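Local coordinates for putative uncharacterized protein TTHB187 (Thermus thermophilus HB8, PDB 3SK9) that cleaves single-stranded DNA through its N-terminal HD nuclease domain, the part present here, as the endonuclease/helicase Cas3 of CRISPR immunity, at residues D134-G144 with V199-S207; E44-Y52 with E257-I265. All coordinates share one frame; numbering follows the deposited sequence. Where two conformers were deposited one is given.

Interaction 1 of 2, residues D134-G144 with V199-S207; sequences DLAAALGAHHG and VLRVMALAS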
loop_
_atom_site.group_PDB
_atom_site.type_symbol
_atom_site.label_atom_id
_atom_site.label_comp_id
_atom_site.label_asym_id
_atom_site.label_seq_id
_atom_site.Cartn_x
_atom_site.Cartn_y
_atom_site.Cartn_z
ATOM N N ASP A 134 13.621 5.704 0.839
ATOM C CA ASP A 134 13.091 5.541 2.201
ATOM C C ASP A 134 11.672 5.065 2.198
ATOM O O ASP A 134 11.306 4.244 3.015
ATOM C CB ASP A 134 13.173 6.831 2.986
ATOM C CG ASP A 134 14.604 7.195 3.349
ATOM O OD1 ASP A 134 15.484 6.303 3.351
ATOM O OD2 ASP A 134 14.854 8.382 3.614
ATOM N N LEU A 135 10.843 5.593 1.316
ATOM C CA LEU A 135 9.440 5.140 1.294
ATOM C C LEU A 135 9.384 3.689 0.832
ATOM O O LEU A 135 8.558 2.892 1.287
ATOM C CB LEU A 135 8.595 5.968 0.318
ATOM C CG LEU A 135 8.170 7.356 0.875
ATOM C CD1 LEU A 135 7.635 8.268 -0.253
ATOM C CD2 LEU A 135 7.122 7.175 1.971
ATOM N N ALA A 136 10.285 3.330 -0.070
ATOM C CA ALA A 136 10.297 1.927 -0.545
ATOM C C ALA A 136 10.559 0.951 0.623
ATOM O O ALA A 136 9.896 -0.103 0.752
ATOM C CB ALA A 136 11.371 1.782 -1.615
ATOM N N ALA A 137 11.524 1.283 1.475
ATOM C CA ALA A 137 11.748 0.501 2.706
ATOM C C ALA A 137 10.586 0.568 3.694
ATOM O O ALA A 137 10.286 -0.429 4.344
ATOM C CB ALA A 137 13.047 0.927 3.423
ATOM N N ALA A 138 9.940 1.734 3.849
ATOM C CA ALA A 138 8.735 1.833 4.702
ATOM C C ALA A 138 7.649 0.817 4.320
ATOM O O ALA A 138 6.885 0.323 5.164
ATOM C CB ALA A 138 8.151 3.292 4.639
ATOM N N LEU A 139 7.546 0.538 3.021
ATOM C CA LEU A 139 6.481 -0.333 2.500
ATOM C C LEU A 139 6.977 -1.747 2.291
ATOM O O LEU A 139 6.260 -2.560 1.762
ATOM C CB LEU A 139 5.947 0.249 1.160
ATOM C CG LEU A 139 5.373 1.678 1.445
ATOM C CD1 LEU A 139 5.229 2.506 0.174
ATOM C CD2 LEU A 139 4.024 1.568 2.176
ATOM N N GLY A 140 8.198 -2.046 2.755
ATOM C CA GLY A 140 8.824 -3.345 2.500
ATOM C C GLY A 140 8.551 -4.412 3.556
ATOM O O GLY A 140 7.562 -4.348 4.287
ATOM N N ALA A 141 9.454 -5.395 3.613
ATOM C CA ALA A 141 9.273 -6.588 4.466
ATOM C C ALA A 141 9.594 -6.446 5.939
ATOM O O ALA A 141 9.260 -7.359 6.713
ATOM C CB ALA A 141 10.130 -7.762 3.879
ATOM N N HIS A 142 10.285 -5.380 6.364
ATOM C CA HIS A 142 10.795 -5.395 7.722
ATOM C C HIS A 142 10.442 -4.101 8.435
ATOM O O HIS A 142 11.276 -3.501 9.061
ATOM C CB HIS A 142 12.322 -5.606 7.722
ATOM C CG HIS A 142 12.754 -6.742 6.847
ATOM N ND1 HIS A 142 12.449 -8.057 7.126
ATOM C CD2 HIS A 142 13.453 -6.756 5.687
ATOM C CE1 HIS A 142 12.964 -8.839 6.186
ATOM N NE2 HIS A 142 13.574 -8.072 5.299
ATOM N N HIS A 143 9.192 -3.681 8.266
ATOM C CA HIS A 143 8.654 -2.560 9.035
ATOM C C HIS A 143 9.573 -1.357 9.020
ATOM O O HIS A 143 9.929 -0.792 10.059
ATOM C CB HIS A 143 8.336 -3.038 10.430
ATOM C CG HIS A 143 7.423 -4.216 10.424
ATOM N ND1 HIS A 143 6.092 -4.116 10.066
ATOM C CD2 HIS A 143 7.655 -5.527 10.661
ATOM C CE1 HIS A 143 5.538 -5.315 10.118
ATOM N NE2 HIS A 143 6.464 -6.189 10.474
ATOM N N GLY A 144 9.930 -0.982 7.798
ATOM C CA GLY A 144 10.687 0.209 7.524
ATOM C C GLY A 144 12.195 0.018 7.481
ATOM O O GLY A 144 12.899 0.896 7.044
ATOM N N VAL A 199 8.168 9.396 6.798
ATOM C CA VAL A 199 8.297 8.048 6.242
ATOM C C VAL A 199 7.784 7.004 7.222
ATOM O O VAL A 199 7.108 6.059 6.833
ATOM C CB VAL A 199 9.795 7.799 5.927
ATOM C CG1 VAL A 199 10.070 6.346 5.456
ATOM C CG2 VAL A 199 10.225 8.818 4.904
ATOM N N LEU A 200 8.097 7.188 8.493
ATOM C CA LEU A 200 7.649 6.253 9.538
ATOM C C LEU A 200 6.098 6.332 9.662
ATOM O O LEU A 200 5.440 5.331 9.989
ATOM C CB LEU A 200 8.327 6.612 10.873
ATOM C CG LEU A 200 9.862 6.271 10.850
ATOM C CD1 LEU A 200 10.635 6.977 12.026
ATOM C CD2 LEU A 200 10.056 4.724 10.830
ATOM N N ARG A 201 5.534 7.526 9.491
ATOM C CA ARG A 201 4.069 7.639 9.521
ATOM C C ARG A 201 3.458 6.753 8.421
ATOM O O ARG A 201 2.446 6.080 8.658
ATOM C CB ARG A 201 3.605 9.113 9.383
ATOM C CG ARG A 201 3.459 9.805 10.729
ATOM C CD ARG A 201 2.894 11.244 10.581
ATOM N NE ARG A 201 3.883 12.249 10.186
ATOM C CZ ARG A 201 4.774 12.766 11.031
ATOM N NH1 ARG A 201 4.808 12.352 12.292
ATOM N NH2 ARG A 201 5.596 13.717 10.644
ATOM N N VAL A 202 4.041 6.764 7.222
ATOM C CA VAL A 202 3.526 5.908 6.141
ATOM C C VAL A 202 3.739 4.423 6.444
ATOM O O VAL A 202 2.874 3.564 6.134
ATOM C CB VAL A 202 4.182 6.291 4.798
ATOM C CG1 VAL A 202 3.952 5.195 3.714
ATOM C CG2 VAL A 202 3.670 7.695 4.338
ATOM N N MET A 203 4.909 4.102 7.008
ATOM C CA MET A 203 5.201 2.731 7.412
ATOM C C MET A 203 4.120 2.145 8.313
ATOM O O MET A 203 3.603 1.062 8.040
ATOM C CB MET A 203 6.552 2.697 8.145
ATOM C CG MET A 203 7.062 1.295 8.478
ATOM S SD MET A 203 6.313 0.587 9.967
ATOM C CE MET A 203 6.914 1.743 11.203
ATOM N N ALA A 204 3.826 2.858 9.412
ATOM C CA ALA A 204 2.857 2.358 10.401
ATOM C C ALA A 204 1.460 2.287 9.753
ATOM O O ALA A 204 0.678 1.357 10.011
ATOM C CB ALA A 204 2.853 3.296 11.631
ATOM N N LEU A 205 1.139 3.282 8.926
ATOM C CA LEU A 205 -0.198 3.308 8.306
ATOM C C LEU A 205 -0.345 2.105 7.389
ATOM O O LEU A 205 -1.393 1.456 7.378
ATOM C CB LEU A 205 -0.395 4.598 7.504
ATOM C CG LEU A 205 -1.754 4.746 6.785
ATOM C CD1 LEU A 205 -2.893 4.779 7.779
ATOM C CD2 LEU A 205 -1.715 6.065 5.903
ATOM N N ALA A 206 0.701 1.805 6.613
ATOM C CA ALA A 206 0.630 0.684 5.660
ATOM C C ALA A 206 0.528 -0.653 6.394
ATOM O O ALA A 206 -0.255 -1.514 5.980
ATOM C CB ALA A 206 1.802 0.684 4.696
ATOM N N SER A 207 1.264 -0.801 7.502
ATOM C CA SER A 207 1.164 -1.996 8.326
ATOM C C SER A 207 -0.292 -2.258 8.828
ATOM O O SER A 207 -0.874 -3.367 8.689
ATOM C CB SER A 207 2.119 -1.897 9.500
ATOM O OG SER A 207 1.867 -2.922 10.408
HETATM O O HOH W 1 4.706 -1.017 6.474
#
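V199 enters the contact through both methyls: CG1, anti to its backbone N (chi1 175°), lies 3.7 Å from A138 CB and also meets the carbonyl O of D134, while CG2 lies against D134 CB. One helical turn on, V202 uses the same branch. Its CG1 meets two leucine methyls, 4.1 Å from L135 CD2 and 3.9 Å from L139 CD2, and the L135 and V202 side chains cross at about a right angle. M203 follows at the closest backbone approach, its CA 4.5 Å from A138 CA, consistent with the small side chain of A138. These segments belong to helices 129-138 and 196-213 of the all-helical HD-domain core; their axes here run nearly parallel, 26° apart and 8.9 Å at closest approach. With chi1 at -173°, M203 CG reaches past the end of the first helix, 3.5 Å from A138 O, and the chain then bends so that SD lies along the H143 carbonyl. The backbone N of G144 also passes close to M203 CG. A water lies within hydrogen-bonding distance of both A138 O and M203 O, linking the two backbones. A206 CB packs tightly on L139 CD2 at 3.5 Å; the A206 side chain lies about 4 Å from that of H74, a ligand of the divalent metal.

Interaction 2 of 2, residues E44-Y52 with E257-I265; sequences EPPRTRALY and EFGELFPYI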
loop_
_atom_site.group_PDB
_atom_site.type_symbol
_atom_site.label_atom_id
_atom_site.label_comp_id
_atom_site.label_asym_id
_atom_site.label_seq_id
_atom_site.Cartn_x
_atom_site.Cartn_y
_atom_site.Cartn_z
ATOM N N GLU A 44 -8.339 10.289 11.748
ATOM C CA GLU A 44 -7.239 10.658 12.655
ATOM C C GLU A 44 -7.464 12.077 13.214
ATOM O O GLU A 44 -8.151 12.901 12.588
ATOM C CB GLU A 44 -5.887 10.646 11.948
ATOM C CG GLU A 44 -5.425 9.230 11.549
ATOM C CD GLU A 44 -4.979 8.383 12.752
ATOM O OE1 GLU A 44 -4.439 8.957 13.721
ATOM O OE2 GLU A 44 -5.106 7.134 12.668
ATOM N N PRO A 45 -6.866 12.380 14.358
ATOM C CA PRO A 45 -7.011 13.762 14.869
ATOM C C PRO A 45 -6.508 14.824 13.912
ATOM O O PRO A 45 -5.608 14.577 13.107
ATOM C CB PRO A 45 -6.212 13.769 16.177
ATOM C CG PRO A 45 -6.139 12.297 16.597
ATOM C CD PRO A 45 -6.170 11.489 15.309
ATOM N N PRO A 46 -7.078 16.043 14.005
ATOM C CA PRO A 46 -6.590 17.132 13.159
ATOM C C PRO A 46 -5.049 17.346 13.228
ATOM O O PRO A 46 -4.441 17.683 12.209
ATOM C CB PRO A 46 -7.314 18.377 13.725
ATOM C CG PRO A 46 -8.497 17.867 14.445
ATOM C CD PRO A 46 -8.169 16.476 14.924
ATOM N N ARG A 47 -4.458 17.243 14.416
ATOM C CA ARG A 47 -2.990 17.384 14.514
ATOM C C ARG A 47 -2.297 16.359 13.599
ATOM O O ARG A 47 -1.296 16.679 12.980
ATOM C CB ARG A 47 -2.510 17.165 15.937
ATOM C CG ARG A 47 -2.286 18.451 16.684
ATOM C CD ARG A 47 -2.023 18.241 18.181
ATOM N NE ARG A 47 -2.121 19.549 18.845
ATOM C CZ ARG A 47 -3.273 20.183 19.048
ATOM N NH1 ARG A 47 -4.442 19.624 18.647
ATOM N NH2 ARG A 47 -3.260 21.377 19.642
ATOM N N THR A 48 -2.822 15.133 13.541
ATOM C CA THR A 48 -2.208 14.092 12.698
ATOM C C THR A 48 -2.342 14.448 11.222
ATOM O O THR A 48 -1.389 14.346 10.436
ATOM C CB THR A 48 -2.835 12.706 12.992
ATOM O OG1 THR A 48 -2.670 12.408 14.396
ATOM C CG2 THR A 48 -2.203 11.600 12.087
ATOM N N ARG A 49 -3.536 14.867 10.817
ATOM C CA ARG A 49 -3.721 15.221 9.429
ATOM C C ARG A 49 -2.870 16.406 9.016
ATOM O O ARG A 49 -2.414 16.457 7.868
ATOM C CB ARG A 49 -5.202 15.482 9.145
ATOM C CG ARG A 49 -6.026 14.222 9.254
ATOM C CD ARG A 49 -7.451 14.424 8.768
ATOM N NE ARG A 49 -8.306 14.485 9.934
ATOM C CZ ARG A 49 -8.931 15.575 10.351
ATOM N NH1 ARG A 49 -8.846 16.707 9.666
ATOM N NH2 ARG A 49 -9.651 15.520 11.458
ATOM N N ALA A 50 -2.666 17.364 9.919
ATOM C CA ALA A 50 -1.848 18.530 9.587
ATOM C C ALA A 50 -0.370 18.082 9.396
ATOM O O ALA A 50 0.376 18.674 8.607
ATOM C CB ALA A 50 -1.940 19.620 10.702
ATOM N N LEU A 51 0.052 17.082 10.171
ATOM C CA LEU A 51 1.407 16.519 10.009
ATOM C C LEU A 51 1.593 15.968 8.590
ATOM O O LEU A 51 2.679 16.125 7.999
ATOM C CB LEU A 51 1.648 15.409 11.029
ATOM C CG LEU A 51 1.949 15.898 12.460
ATOM C CD1 LEU A 51 2.061 14.743 13.473
ATOM C CD2 LEU A 51 3.229 16.738 12.471
ATOM N N TYR A 52 0.584 15.232 8.062
ATOM C CA TYR A 52 0.711 14.716 6.686
ATOM C C TYR A 52 0.789 15.831 5.661
ATOM O O TYR A 52 1.517 15.732 4.686
ATOM C CB TYR A 52 -0.469 13.800 6.326
ATOM C CG TYR A 52 -0.240 12.366 6.735
ATOM C CD1 TYR A 52 0.301 11.443 5.831
ATOM C CD2 TYR A 52 -0.545 11.930 8.035
ATOM C CE1 TYR A 52 0.494 10.106 6.200
ATOM C CE2 TYR A 52 -0.333 10.611 8.416
ATOM C CZ TYR A 52 0.192 9.718 7.499
ATOM O OH TYR A 52 0.378 8.390 7.866
ATOM N N GLU A 257 1.858 5.957 17.423
ATOM C CA GLU A 257 3.111 5.742 16.666
ATOM C C GLU A 257 3.377 6.992 15.830
ATOM O O GLU A 257 2.537 7.356 15.003
ATOM C CB GLU A 257 2.966 4.512 15.707
ATOM C CG GLU A 257 2.739 3.166 16.428
ATOM C CD GLU A 257 2.780 1.941 15.488
ATOM O OE1 GLU A 257 1.718 1.299 15.300
ATOM O OE2 GLU A 257 3.870 1.613 14.955
ATOM N N PHE A 258 4.508 7.666 16.036
ATOM C CA PHE A 258 4.897 8.761 15.117
ATOM C C PHE A 258 3.784 9.780 14.905
ATOM O O PHE A 258 3.604 10.330 13.795
ATOM C CB PHE A 258 5.353 8.197 13.778
ATOM C CG PHE A 258 6.186 6.947 13.934
ATOM C CD1 PHE A 258 7.463 7.027 14.492
ATOM C CD2 PHE A 258 5.688 5.698 13.549
ATOM C CE1 PHE A 258 8.234 5.872 14.657
ATOM C CE2 PHE A 258 6.429 4.533 13.718
ATOM C CZ PHE A 258 7.701 4.609 14.265
ATOM N N GLY A 259 3.109 10.133 15.987
ATOM C CA GLY A 259 2.090 11.167 15.896
ATOM C C GLY A 259 0.764 10.783 15.259
ATOM O O GLY A 259 -0.035 11.686 14.925
ATOM N N GLU A 260 0.502 9.485 15.101
ATOM C CA GLU A 260 -0.813 9.000 14.626
ATOM C C GLU A 260 -1.259 7.867 15.537
ATOM O O GLU A 260 -0.469 7.364 16.379
ATOM C CB GLU A 260 -0.767 8.538 13.145
ATOM C CG GLU A 260 0.179 7.353 12.887
ATOM C CD GLU A 260 0.564 7.167 11.401
ATOM O OE1 GLU A 260 0.092 7.925 10.537
ATOM O OE2 GLU A 260 1.330 6.223 11.060
ATOM N N LEU A 261 -2.525 7.495 15.419
ATOM C CA LEU A 261 -3.147 6.584 16.379
ATOM C C LEU A 261 -3.816 5.414 15.677
ATOM O O LEU A 261 -4.441 5.587 14.608
ATOM C CB LEU A 261 -4.255 7.335 17.187
ATOM C CG LEU A 261 -3.753 8.533 17.986
ATOM C CD1 LEU A 261 -4.922 9.455 18.509
ATOM C CD2 LEU A 261 -2.864 8.078 19.161
ATOM N N PHE A 262 -3.764 4.250 16.321
ATOM C CA PHE A 262 -4.472 3.068 15.840
ATOM C C PHE A 262 -5.093 2.356 17.037
ATOM O O PHE A 262 -4.568 2.454 18.128
ATOM C CB PHE A 262 -3.463 2.090 15.165
ATOM C CG PHE A 262 -2.699 2.718 14.010
ATOM C CD1 PHE A 262 -3.309 2.934 12.794
ATOM C CD2 PHE A 262 -1.377 3.105 14.163
ATOM C CE1 PHE A 262 -2.617 3.525 11.744
ATOM C CE2 PHE A 262 -0.697 3.696 13.097
ATOM C CZ PHE A 262 -1.322 3.907 11.912
ATOM N N PRO A 263 -6.173 1.604 16.821
ATOM C CA PRO A 263 -6.631 0.706 17.900
ATOM C C PRO A 263 -5.580 -0.379 18.263
ATOM O O PRO A 263 -4.922 -0.985 17.376
ATOM C CB PRO A 263 -7.898 0.069 17.319
ATOM C CG PRO A 263 -7.677 0.099 15.821
ATOM C CD PRO A 263 -6.913 1.384 15.563
ATOM N N TYR A 264 -5.381 -0.566 19.568
ATOM C CA TYR A 264 -4.622 -1.705 20.088
ATOM C C TYR A 264 -5.598 -2.861 20.310
ATOM O O TYR A 264 -6.500 -2.804 21.164
ATOM C CB TYR A 264 -3.885 -1.314 21.374
ATOM C CG TYR A 264 -3.205 -2.467 22.087
ATOM C CD1 TYR A 264 -1.992 -2.980 21.631
ATOM C CD2 TYR A 264 -3.798 -3.062 23.197
ATOM C CE1 TYR A 264 -1.381 -4.051 22.282
ATOM C CE2 TYR A 264 -3.194 -4.122 23.859
ATOM C CZ TYR A 264 -1.989 -4.614 23.398
ATOM O OH TYR A 264 -1.398 -5.662 24.082
ATOM N N ILE A 265 -5.411 -3.905 19.509
ATOM C CA ILE A 265 -6.338 -5.033 19.432
ATOM C C ILE A 265 -5.866 -6.172 20.341
ATOM O O ILE A 265 -4.744 -6.168 20.861
ATOM C CB ILE A 265 -6.465 -5.544 17.957
ATOM C CG1 ILE A 265 -6.830 -4.389 17.027
ATOM C CG2 ILE A 265 -7.502 -6.665 17.829
ATOM C CD1 ILE A 265 -8.261 -3.895 17.189
ATOM O OXT ILE A 265 -6.603 -7.123 20.586
#
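E44 and L261 form the polar centre of the contact: L261 N donates to E44 OE1 over 2.9 Å at an N-H...O angle of 158°, meeting the carboxylate on its syn side, 20° out of plane. E44 OE2 lies only 2.6 Å from L261 O; two oxygens this close suggest that the acid may be protonated. The E44 chain bends at chi2, which turns its carboxylate back against the strand. Y52 OH donates to the syn lone pair of E260 OE1, 2.7 Å away. That oxygen lies at the ring edge in its plane, and ring and carboxylate are 25° apart. The third bond runs from T48 OG1 to G259 O, 2.8 Å long and in the carbonyl plane. Two of the three acceptors, E260 OE1 and G259 O, thus belong to the type I' turn E257-E260, which joins strands 253-257 and 260-264 into a beta hairpin. Helix 46-56, from the residue before its N-cap P45 to Y52, is thereby fastened to the turn and to the first residues of the second strand. T48 CG2, anti to the backbone N, lies 3.5 Å from E260 CB, the two side chains crossing at about a right angle. Farther out, P45 CG touches L261 CD1 at 3.6 Å, while L51 CD1 approaches G259 O at 4.0 Å.

How the interactions relate
Interaction 1 lies about 9 Å from the chain centre and interaction 2 about 17 Å, so the first is the more central, although both are partly buried. The former joins two HD-domain helices mainly through aliphatic side chains, with a bridging water; the latter ties a helix and the residues leading into it to the C-terminal hairpin through three direct hydrogen bonds. No secondary-structure element is common to the two, yet they touch. R201, which does not touch segment 134-144, probably donates from NH1 to F258 O at the hairpin turn and forms a salt bridge with D55. Helix 196-213 therefore packs against segment 134-144 on one flank and reaches interaction 2 from another.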